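Local coordinates for protein LacI family sugar-binding transcriptional regulator (Enterococcus faecalis V583, PDB 4RK0) that binds ribose and, as a member of the LacI family, probably regulates transcription by binding DNA in response to a sugar, at residues V131-P134 / H135-V138; S149-T152 / E153-L157; Y168-V171 / P172-K176; I182-N186 / D187-F191. All blocks are in the same frame, centred on the assembly; numbering follows the deposited sequence.

Contact 1: V131-P134 / H135-V138; sequences VMPP and HAPV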
loop_
_atom_site.group_PDB
_atom_site.type_symbol
_atom_site.label_atom_id
_atom_site.label_comp_id
_atom_site.label_asym_id
_atom_site.label_seq_id
_atom_site.Cartn_x
_atom_site.Cartn_y
_atom_site.Cartn_z
ATOM N N VAL A 131 6.052 -21.099 5.441
ATOM C CA VAL A 131 4.851 -20.882 4.649
ATOM C C VAL A 131 5.233 -19.996 3.487
ATOM O O VAL A 131 5.721 -18.849 3.676
ATOM C CB VAL A 131 3.728 -20.187 5.472
ATOM C CG1 VAL A 131 2.487 -19.989 4.619
ATOM C CG2 VAL A 131 3.382 -20.969 6.714
ATOM N N MET A 132 5.012 -20.501 2.280
ATOM C CA MET A 132 5.508 -19.821 1.065
ATOM C C MET A 132 4.718 -20.191 -0.181
ATOM O O MET A 132 3.992 -21.162 -0.143
ATOM C CB MET A 132 6.990 -20.170 0.888
ATOM C CG MET A 132 7.313 -21.605 0.470
ATOM S SD MET A 132 9.129 -21.827 0.539
ATOM C CE MET A 132 9.660 -20.801 -0.818
ATOM N N PRO A 133 4.863 -19.431 -1.292
ATOM C CA PRO A 133 4.129 -19.761 -2.498
ATOM C C PRO A 133 4.751 -20.909 -3.244
ATOM O O PRO A 133 5.932 -21.182 -3.047
ATOM C CB PRO A 133 4.191 -18.483 -3.346
ATOM C CG PRO A 133 5.415 -17.771 -2.882
ATOM C CD PRO A 133 5.716 -18.241 -1.481
ATOM N N PRO A 134 3.948 -21.598 -4.074
ATOM C CA PRO A 134 4.517 -22.602 -4.977
ATOM C C PRO A 134 5.233 -21.941 -6.119
ATOM O O PRO A 134 4.962 -20.784 -6.403
ATOM C CB PRO A 134 3.269 -23.348 -5.475
ATOM C CG PRO A 134 2.202 -22.309 -5.487
ATOM C CD PRO A 134 2.485 -21.492 -4.236
ATOM N N HIS A 135 6.150 -22.664 -6.788
ATOM C CA HIS A 135 6.942 -22.134 -7.917
ATOM C C HIS A 135 7.349 -20.712 -7.632
ATOM O O HIS A 135 7.086 -19.782 -8.391
ATOM C CB HIS A 135 6.192 -22.259 -9.255
ATOM C CG HIS A 135 5.541 -23.596 -9.434
ATOM N ND1 HIS A 135 6.239 -24.782 -9.310
ATOM C CD2 HIS A 135 4.258 -23.940 -9.696
ATOM C CE1 HIS A 135 5.416 -25.797 -9.505
ATOM N NE2 HIS A 135 4.207 -25.313 -9.739
ATOM N N ALA A 136 8.008 -20.574 -6.505
ATOM C CA ALA A 136 8.364 -19.270 -5.977
ATOM C C ALA A 136 9.385 -18.586 -6.871
ATOM O O ALA A 136 10.224 -19.261 -7.455
ATOM C CB ALA A 136 8.929 -19.453 -4.578
ATOM N N PRO A 137 9.342 -17.240 -6.968
ATOM C CA PRO A 137 10.442 -16.516 -7.597
ATOM C C PRO A 137 11.760 -16.834 -6.932
ATOM O O PRO A 137 11.779 -17.256 -5.778
ATOM C CB PRO A 137 10.065 -15.047 -7.395
ATOM C CG PRO A 137 8.580 -15.062 -7.298
ATOM C CD PRO A 137 8.238 -16.337 -6.593
ATOM N N VAL A 138 12.865 -16.678 -7.670
ATOM C CA VAL A 138 14.161 -17.123 -7.158
ATOM C C VAL A 138 14.583 -16.424 -5.855
ATOM O O VAL A 138 15.070 -17.081 -4.945
ATOM C CB VAL A 138 15.264 -16.975 -8.230
ATOM C CG1 VAL A 138 16.620 -17.325 -7.650
ATOM C CG2 VAL A 138 14.942 -17.899 -9.412
#
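Met132 and Pro133 meet Ala136 on the packed side of this turn. The methyl CE of Met132 comes to 4.1 Å from Ala136 CB. Two torsions bring it there: chi1 of 71° sets CG between the backbone N and the carbonyl carbon, and the bend at chi3 (-69°) folds the methyl back. Pro133 touches the Ala136 methyl in two ways. Its ring carbon CG lies 4.2 Å from Ala136 CB, and its carbonyl O lies 3.8 Å from that CB. One small side chain is thus shared by a thioether and a proline ring. Leu144 of the following helix and Leu157 of the neighbouring strand add to the packing around Met132.

The segment 131-138 leaves the C-terminal end of strand 127-132 and leads into helix 138-150. It is the first connection of a beta-alpha-beta unit in the periplasmic-binding-protein-like fold. Pro137 is the N-cap of that helix, whose early residues Asn139, Ile140 and Arg143 belong to the ribose pocket. The side chain of Pro133 lies about 8 Å from the sugar.

The other side of the turn is loose. Pro134 and His135 are exposed to solvent. The imidazole of His135 points off the turn. The backbone of His135 takes a left-handed conformation, where the chain turns a corner. No hydrogen bond crosses the turn. Pro134 O and Ala136 N are 3.1 Å apart, but the angle is poor.

Contact 2: S149-T152 / E153-L157; sequences SVYT and EKVQL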
loop_
_atom_site.group_PDB
_atom_site.type_symbol
_atom_site.label_atom_id
_atom_site.label_comp_id
_atom_site.label_asym_id
_atom_site.label_seq_id
_atom_site.Cartn_x
_atom_site.Cartn_y
_atom_site.Cartn_z
ATOM N N SER A 149 19.981 -23.924 5.015
ATOM C CA SER A 149 21.449 -23.984 5.077
ATOM C C SER A 149 21.986 -24.110 6.518
ATOM O O SER A 149 23.103 -24.619 6.726
ATOM C CB SER A 149 22.084 -22.785 4.379
ATOM O OG SER A 149 22.015 -21.618 5.173
ATOM N N VAL A 150 21.199 -23.657 7.500
ATOM C CA VAL A 150 21.624 -23.644 8.906
ATOM C C VAL A 150 20.691 -24.354 9.870
ATOM O O VAL A 150 21.124 -24.720 10.963
ATOM C CB VAL A 150 21.820 -22.217 9.446
ATOM C CG1 VAL A 150 22.918 -21.520 8.662
ATOM C CG2 VAL A 150 20.515 -21.427 9.419
ATOM N N TYR A 151 19.441 -24.576 9.471
ATOM C CA TYR A 151 18.471 -25.254 10.341
ATOM C C TYR A 151 18.466 -26.748 10.062
ATOM O O TYR A 151 18.176 -27.168 8.942
ATOM C CB TYR A 151 17.078 -24.683 10.124
ATOM C CG TYR A 151 16.112 -25.022 11.239
ATOM C CD1 TYR A 151 16.037 -24.235 12.392
ATOM C CD2 TYR A 151 15.266 -26.098 11.139
ATOM C CE1 TYR A 151 15.144 -24.539 13.405
ATOM C CE2 TYR A 151 14.372 -26.405 12.148
ATOM C CZ TYR A 151 14.331 -25.631 13.283
ATOM O OH TYR A 151 13.430 -25.980 14.259
ATOM N N THR A 152 18.773 -27.545 11.082
ATOM C CA THR A 152 18.975 -28.988 10.915
ATOM C C THR A 152 17.937 -29.823 11.652
ATOM O O THR A 152 18.064 -31.028 11.686
ATOM C CB THR A 152 20.396 -29.456 11.396
ATOM O OG1 THR A 152 20.518 -29.363 12.824
ATOM C CG2 THR A 152 21.470 -28.595 10.797
ATOM N N GLU A 153 16.923 -29.182 12.234
ATOM C CA GLU A 153 15.797 -29.900 12.860
ATOM C C GLU A 153 14.624 -30.051 11.850
ATOM O O GLU A 153 14.828 -29.905 10.660
ATOM C CB GLU A 153 15.428 -29.204 14.166
ATOM C CG GLU A 153 16.626 -29.119 15.122
ATOM C CD GLU A 153 16.570 -27.906 16.037
ATOM O OE1 GLU A 153 17.416 -26.990 15.906
ATOM O OE2 GLU A 153 15.672 -27.864 16.895
ATOM N N LYS A 154 13.425 -30.387 12.318
ATOM C CA LYS A 154 12.313 -30.775 11.428
ATOM C C LYS A 154 11.642 -29.532 10.860
ATOM O O LYS A 154 11.225 -28.646 11.607
ATOM C CB LYS A 154 11.303 -31.636 12.193
ATOM C CG LYS A 154 11.906 -32.950 12.694
ATOM C CD LYS A 154 11.376 -33.369 14.059
ATOM C CE LYS A 154 12.054 -34.643 14.551
ATOM N NZ LYS A 154 11.481 -35.107 15.844
ATOM N N VAL A 155 11.619 -29.447 9.536
ATOM C CA VAL A 155 10.994 -28.352 8.808
ATOM C C VAL A 155 9.919 -28.902 7.901
ATOM O O VAL A 155 10.170 -29.849 7.161
ATOM C CB VAL A 155 12.001 -27.641 7.893
ATOM C CG1 VAL A 155 11.334 -26.466 7.187
ATOM C CG2 VAL A 155 13.236 -27.206 8.660
ATOM N N GLN A 156 8.723 -28.317 7.965
ATOM C CA GLN A 156 7.693 -28.608 7.011
ATOM C C GLN A 156 7.305 -27.372 6.208
ATOM O O GLN A 156 7.236 -26.253 6.707
ATOM C CB GLN A 156 6.477 -29.228 7.708
ATOM C CG GLN A 156 5.294 -29.465 6.778
ATOM C CD GLN A 156 4.160 -30.236 7.435
ATOM O OE1 GLN A 156 4.322 -30.831 8.508
ATOM N NE2 GLN A 156 2.998 -30.223 6.793
ATOM N N LEU A 157 7.067 -27.627 4.943
ATOM C CA LEU A 157 6.727 -26.625 3.947
ATOM C C LEU A 157 5.219 -26.622 3.724
ATOM O O LEU A 157 4.636 -27.668 3.425
ATOM C CB LEU A 157 7.448 -26.964 2.647
ATOM C CG LEU A 157 7.340 -25.948 1.519
ATOM C CD1 LEU A 157 7.890 -24.612 1.976
ATOM C CD2 LEU A 157 8.081 -26.440 0.286
#
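The Tyr151 ring receives Val155 and Glu153 obliquely, from opposite sides of its plane, and the carbonyl O of Lys154 sits at its edge, near the ring plane. This is the link from helix to strand in the beta-alpha-beta unit formed by strand 127-132, helix 138-150 and strand 154-159. Val155 CG2 is the closest of the three, 3.4 Å from Tyr151 CD2. Glu153 CB lies 3.6 Å from Tyr151 CE2, across the ring plane from Val155 CG2. Lys154 O is 3.9 Å from that CE2. Tyr151 CG stands opposite the backbone N (chi1 -163°), which brings the ring beside the start of the strand.

The ring and the Glu153 carboxylate have planes 15° apart, but the two side chains cross at about a right angle. They barely touch: Glu153 OE1 stays 4.2 Å from Tyr151 CE1. Beyond the turn, the ring meets Phe147 of the preceding helix and packs on Val128 of the neighbouring strand. The tyrosine is therefore buried between helix and sheet, while Thr152 and Lys154 are exposed. No hydrogen bond joins the two segments. The phenol is satisfied from outside them, by a hydrogen bond between Tyr151 OH and the backbone O of His125.

Contact 3: Y168-V171 / P172-K176; sequences YQAV and PEILK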
loop_
_atom_site.group_PDB
_atom_site.type_symbol
_atom_site.label_atom_id
_atom_site.label_comp_id
_atom_site.label_asym_id
_atom_site.label_seq_id
_atom_site.Cartn_x
_atom_site.Cartn_y
_atom_site.Cartn_z
ATOM N N TYR A 168 -3.802 -16.697 5.725
ATOM C CA TYR A 168 -5.076 -17.054 6.367
ATOM C C TYR A 168 -5.510 -18.458 6.013
ATOM O O TYR A 168 -5.891 -19.236 6.882
ATOM C CB TYR A 168 -6.138 -16.033 5.952
ATOM C CG TYR A 168 -7.536 -16.253 6.526
ATOM C CD1 TYR A 168 -7.763 -16.157 7.876
ATOM C CD2 TYR A 168 -8.625 -16.514 5.691
ATOM C CE1 TYR A 168 -9.041 -16.339 8.405
ATOM C CE2 TYR A 168 -9.906 -16.708 6.201
ATOM C CZ TYR A 168 -10.110 -16.610 7.557
ATOM O OH TYR A 168 -11.374 -16.777 8.075
ATOM N N GLN A 169 -5.452 -18.787 4.721
ATOM C CA GLN A 169 -5.881 -20.095 4.243
ATOM C C GLN A 169 -4.926 -21.212 4.608
ATOM O O GLN A 169 -5.302 -22.363 4.503
ATOM C CB GLN A 169 -6.040 -20.073 2.739
ATOM C CG GLN A 169 -7.265 -19.319 2.293
ATOM C CD GLN A 169 -7.308 -19.156 0.787
ATOM O OE1 GLN A 169 -6.340 -19.457 0.075
ATOM N NE2 GLN A 169 -8.419 -18.652 0.297
ATOM N N ALA A 170 -3.694 -20.885 5.025
ATOM C CA ALA A 170 -2.754 -21.921 5.538
ATOM C C ALA A 170 -3.043 -22.378 6.979
ATOM O O ALA A 170 -2.508 -23.394 7.453
ATOM C CB ALA A 170 -1.306 -21.429 5.439
ATOM N N VAL A 171 -3.852 -21.623 7.714
ATOM C CA VAL A 171 -3.964 -21.874 9.135
ATOM C C VAL A 171 -4.571 -23.245 9.464
ATOM O O VAL A 171 -4.073 -23.942 10.355
ATOM C CB VAL A 171 -4.633 -20.702 9.882
ATOM C CG1 VAL A 171 -4.915 -21.088 11.328
ATOM C CG2 VAL A 171 -3.754 -19.453 9.812
ATOM N N PRO A 172 -5.593 -23.667 8.718
ATOM C CA PRO A 172 -6.142 -25.011 9.014
ATOM C C PRO A 172 -5.108 -26.140 8.913
ATOM O O PRO A 172 -5.065 -27.023 9.770
ATOM C CB PRO A 172 -7.280 -25.158 7.977
ATOM C CG PRO A 172 -7.717 -23.751 7.709
ATOM C CD PRO A 172 -6.496 -22.866 7.871
ATOM N N GLU A 173 -4.247 -26.103 7.900
ATOM C CA GLU A 173 -3.238 -27.135 7.778
ATOM C C GLU A 173 -2.222 -27.039 8.923
ATOM O O GLU A 173 -1.828 -28.042 9.514
ATOM C CB GLU A 173 -2.566 -27.084 6.404
ATOM C CG GLU A 173 -3.069 -28.127 5.415
ATOM C CD GLU A 173 -2.316 -29.443 5.529
ATOM O OE1 GLU A 173 -1.063 -29.417 5.453
ATOM O OE2 GLU A 173 -2.971 -30.498 5.696
ATOM N N ILE A 174 -1.817 -25.829 9.276
ATOM C CA ILE A 174 -0.857 -25.673 10.388
ATOM C C ILE A 174 -1.367 -26.259 11.700
ATOM O O ILE A 174 -0.620 -26.872 12.477
ATOM C CB ILE A 174 -0.526 -24.196 10.604
ATOM C CG1 ILE A 174 0.216 -23.651 9.374
ATOM C CG2 ILE A 174 0.315 -24.002 11.846
ATOM C CD1 ILE A 174 0.214 -22.150 9.262
ATOM N N LEU A 175 -2.654 -26.063 11.953
ATOM C CA LEU A 175 -3.250 -26.554 13.178
ATOM C C LEU A 175 -3.258 -28.078 13.289
ATOM O O LEU A 175 -3.357 -28.607 14.387
ATOM C CB LEU A 175 -4.654 -25.993 13.319
ATOM C CG LEU A 175 -4.735 -24.478 13.491
ATOM C CD1 LEU A 175 -6.215 -24.118 13.529
ATOM C CD2 LEU A 175 -3.991 -23.978 14.734
ATOM N N LYS A 176 -3.126 -28.777 12.164
ATOM C CA LYS A 176 -3.011 -30.231 12.160
ATOM C C LYS A 176 -1.602 -30.733 12.485
ATOM O O LYS A 176 -1.429 -31.917 12.684
ATOM C CB LYS A 176 -3.445 -30.794 10.801
ATOM C CG LYS A 176 -4.945 -30.769 10.559
ATOM C CD LYS A 176 -5.267 -31.311 9.174
ATOM C CE LYS A 176 -6.755 -31.526 8.974
ATOM N NZ LYS A 176 -7.482 -30.237 8.838
HETATM O O HOH W 1 -4.767 -24.982 5.321
#
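The first torsions of Val171 and Leu175 turn their branches toward each other, one turn apart. Val171 CG1 stands opposite the backbone N (chi1 172°), and Leu175 CG stands opposite the carbonyl carbon (chi1 -65°). This leaves Val171 CG1 4.0 Å from Leu175 CD1. Ile174, with CG1 anti to the carbonyl carbon, reaches back to Ala170: its CD1 lies 4.2 Å from Ala170 CB.

The backbone is that of an alpha-helix interrupted by a proline. Ile174 N donates to Ala170 O at 3.1 Å, close to straight (167°). Leu175 N donates to Val171 O at 3.0 Å. The turn before them is broken. Pro172 has no N-H to give, and its ring carbon CD lies 3.6 Å from Gln169 O. The next N-H, on Glu173, does not reach Gln169 O directly. A water fills the gap: it donates to Gln169 O and accepts from Glu173 N. Here helix 164-175 is kinked. Pro172 CD is also tight against Val171 CB, at 3.5 Å.

Glu173 is exposed, though its side chain also touches the sheet. The inner side is apolar. Val171 and Leu175 pack on Leu197 of helix 187-199, and Val171 and Ile174 on Leu193. Ala170, Glu173 and Ile174 rest on Ile158 of strand 154-159, so the helix lies against both the sheet and the helix that follows it.

Contact 4: I182-N186 / D187-F191; sequences IFAIN and DEIAF. With RIB (alpha-D-ribofuranose), chain E.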
loop_
_atom_site.group_PDB
_atom_site.type_symbol
_atom_site.label_atom_id
_atom_site.label_comp_id
_atom_site.label_asym_id
_atom_site.label_seq_id
_atom_site.Cartn_x
_atom_site.Cartn_y
_atom_site.Cartn_z
ATOM N N ILE A 182 6.826 -20.640 13.123
ATOM C CA ILE A 182 6.442 -20.518 11.734
ATOM C C ILE A 182 7.275 -19.425 11.120
ATOM O O ILE A 182 7.359 -18.336 11.684
ATOM C CB ILE A 182 4.944 -20.166 11.560
ATOM C CG1 ILE A 182 4.054 -21.154 12.288
ATOM C CG2 ILE A 182 4.555 -20.059 10.090
ATOM C CD1 ILE A 182 2.676 -20.581 12.607
ATOM N N PHE A 183 7.941 -19.736 9.998
ATOM C CA PHE A 183 8.595 -18.702 9.166
ATOM C C PHE A 183 7.679 -18.346 8.018
ATOM O O PHE A 183 7.494 -19.149 7.109
ATOM C CB PHE A 183 9.999 -19.200 8.665
ATOM C CG PHE A 183 10.747 -18.239 7.784
ATOM C CD1 PHE A 183 10.622 -16.859 7.890
ATOM C CD2 PHE A 183 11.658 -18.751 6.836
ATOM C CE1 PHE A 183 11.341 -16.015 7.060
ATOM C CE2 PHE A 183 12.374 -17.918 6.020
ATOM C CZ PHE A 183 12.239 -16.536 6.125
ATOM N N ALA A 184 7.093 -17.143 8.053
ATOM C CA ALA A 184 6.263 -16.661 6.988
ATOM C C ALA A 184 7.159 -15.951 5.995
ATOM O O ALA A 184 7.902 -15.051 6.373
ATOM C CB ALA A 184 5.209 -15.711 7.513
ATOM N N ILE A 185 7.085 -16.340 4.723
ATOM C CA ILE A 185 8.089 -15.885 3.763
ATOM C C ILE A 185 7.903 -14.433 3.369
ATOM O O ILE A 185 8.789 -13.838 2.770
ATOM C CB ILE A 185 8.178 -16.835 2.548
ATOM C CG1 ILE A 185 9.620 -17.122 2.186
ATOM C CG2 ILE A 185 7.430 -16.282 1.376
ATOM C CD1 ILE A 185 10.274 -18.082 3.120
ATOM N N ASN A 186 6.760 -13.844 3.715
ATOM C CA ASN A 186 6.665 -12.390 3.745
ATOM C C ASN A 186 5.707 -11.934 4.847
ATOM O O ASN A 186 4.976 -12.760 5.427
ATOM C CB ASN A 186 6.371 -11.747 2.395
ATOM C CG ASN A 186 4.920 -11.812 1.983
ATOM O OD1 ASN A 186 4.139 -12.635 2.462
ATOM N ND2 ASN A 186 4.562 -10.947 1.045
ATOM N N ASP A 187 5.740 -10.637 5.141
ATOM C CA ASP A 187 4.930 -10.080 6.241
ATOM C C ASP A 187 3.430 -10.215 5.930
ATOM O O ASP A 187 2.635 -10.473 6.830
ATOM C CB ASP A 187 5.304 -8.634 6.558
ATOM C CG ASP A 187 6.693 -8.494 7.236
ATOM O OD1 ASP A 187 7.184 -9.452 7.839
ATOM O OD2 ASP A 187 7.260 -7.404 7.160
ATOM N N GLU A 188 3.035 -10.058 4.684
ATOM C CA GLU A 188 1.618 -10.238 4.327
ATOM C C GLU A 188 1.111 -11.650 4.662
ATOM O O GLU A 188 0.036 -11.807 5.244
ATOM C CB GLU A 188 1.392 -9.924 2.840
ATOM C CG GLU A 188 1.558 -8.453 2.504
ATOM C CD GLU A 188 0.640 -7.982 1.382
ATOM O OE1 GLU A 188 0.498 -8.690 0.365
ATOM O OE2 GLU A 188 0.058 -6.889 1.501
ATOM N N ILE A 189 1.881 -12.687 4.335
ATOM C CA ILE A 189 1.521 -14.029 4.809
ATOM C C ILE A 189 1.372 -14.089 6.331
ATOM O O ILE A 189 0.451 -14.741 6.845
ATOM C CB ILE A 189 2.542 -15.083 4.372
ATOM C CG1 ILE A 189 2.409 -15.269 2.868
ATOM C CG2 ILE A 189 2.314 -16.402 5.092
ATOM C CD1 ILE A 189 3.391 -16.256 2.245
ATOM N N ALA A 190 2.335 -13.509 7.047
ATOM C CA ALA A 190 2.310 -13.483 8.490
ATOM C C ALA A 190 1.031 -12.820 9.031
ATOM O O ALA A 190 0.457 -13.282 10.029
ATOM C CB ALA A 190 3.504 -12.706 9.022
ATOM N N PHE A 191 0.636 -11.719 8.417
ATOM C CA PHE A 191 -0.618 -11.066 8.845
ATOM C C PHE A 191 -1.811 -11.992 8.666
ATOM O O PHE A 191 -2.751 -12.020 9.503
ATOM C CB PHE A 191 -0.862 -9.723 8.152
ATOM C CG PHE A 191 0.248 -8.728 8.325
ATOM C CD1 PHE A 191 1.069 -8.741 9.460
ATOM C CD2 PHE A 191 0.488 -7.789 7.336
ATOM C CE1 PHE A 191 2.111 -7.837 9.602
ATOM C CE2 PHE A 191 1.530 -6.895 7.470
ATOM C CZ PHE A 191 2.338 -6.923 8.607
HETATM O O5 RIB E . 6.605 -8.931 0.424
HETATM C C5 RIB E . 6.576 -8.994 -0.994
HETATM C C4 RIB E . 7.626 -9.952 -1.356
HETATM O O4 RIB E . 7.674 -10.273 -2.770
HETATM C C3 RIB E . 8.791 -9.141 -0.823
HETATM O O3 RIB E . 9.320 -9.988 0.199
HETATM C C2 RIB E . 9.594 -8.912 -2.107
HETATM O O2 RIB E . 10.959 -9.199 -1.929
HETATM C C1 RIB E . 8.887 -9.670 -3.244
HETATM O O1 RIB E . 9.772 -10.512 -3.963
HETATM O O HOH W 2 2.266 -10.413 -0.942
#
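Asn186 uses its amide to join Ile189 to the bound ribose. Its OD1 accepts from Ile189 N at 2.9 Å, with the donor above the carbonyl plane. Its ND2 donates to O5 of the sugar, also at 2.9 Å and nearly straight (166°). Asp94, Gln95, Asn139, Arg143, Asp214 and Gln231 also bond to the sugar. A water adds a second acceptor for Asn186 ND2 at 3.1 Å and passes the link on to Glu188 OE1.

Asn186 is the N-cap of helix 187-199. A chi1 of 79° places CG between the backbone N and the carbonyl carbon, and turns OD1 over the first turn of the helix. The backbone closes the same turn, with Ala190 N donating to Asn186 O at 3.2 Å. Behind this, the end of strand 181-184 packs on the helix: Ala184 CB lies 3.8 Å from both Ala190 CB and Ile189 CG2. Asp187 is held from outside, by hydrogen bonds to Thr228 OG1 and Val216 N.

The cap bond and the sugar bond together probably fix the amide's rotation, with the NH2 presented to O5. The cap bond probably also polarises the amide and makes ND2 a somewhat stronger donor.

Overall arrangement
All four are local contacts within one alpha/beta domain, the one with the four-stranded parallel sheet. Contacts 1 and 4 lie at the C-terminal ends of neighbouring strands, near the sugar. They meet through Val131, whose backbone probably bonds to Phe183 and Ile185. Contact 4 is buried and polar at its key residue, whereas contact 1 is a surface turn without cross-bonds. Contact 2 is at the surface too, but carries an aromatic ring at the far end of the sheet. It touches contact 1 through Leu157 and Met132. Contact 3 is partly buried and helical. Its Ala170 and Ile174 touch Val131 of contact 1, and Ile174 also touches Ile182 of contact 4.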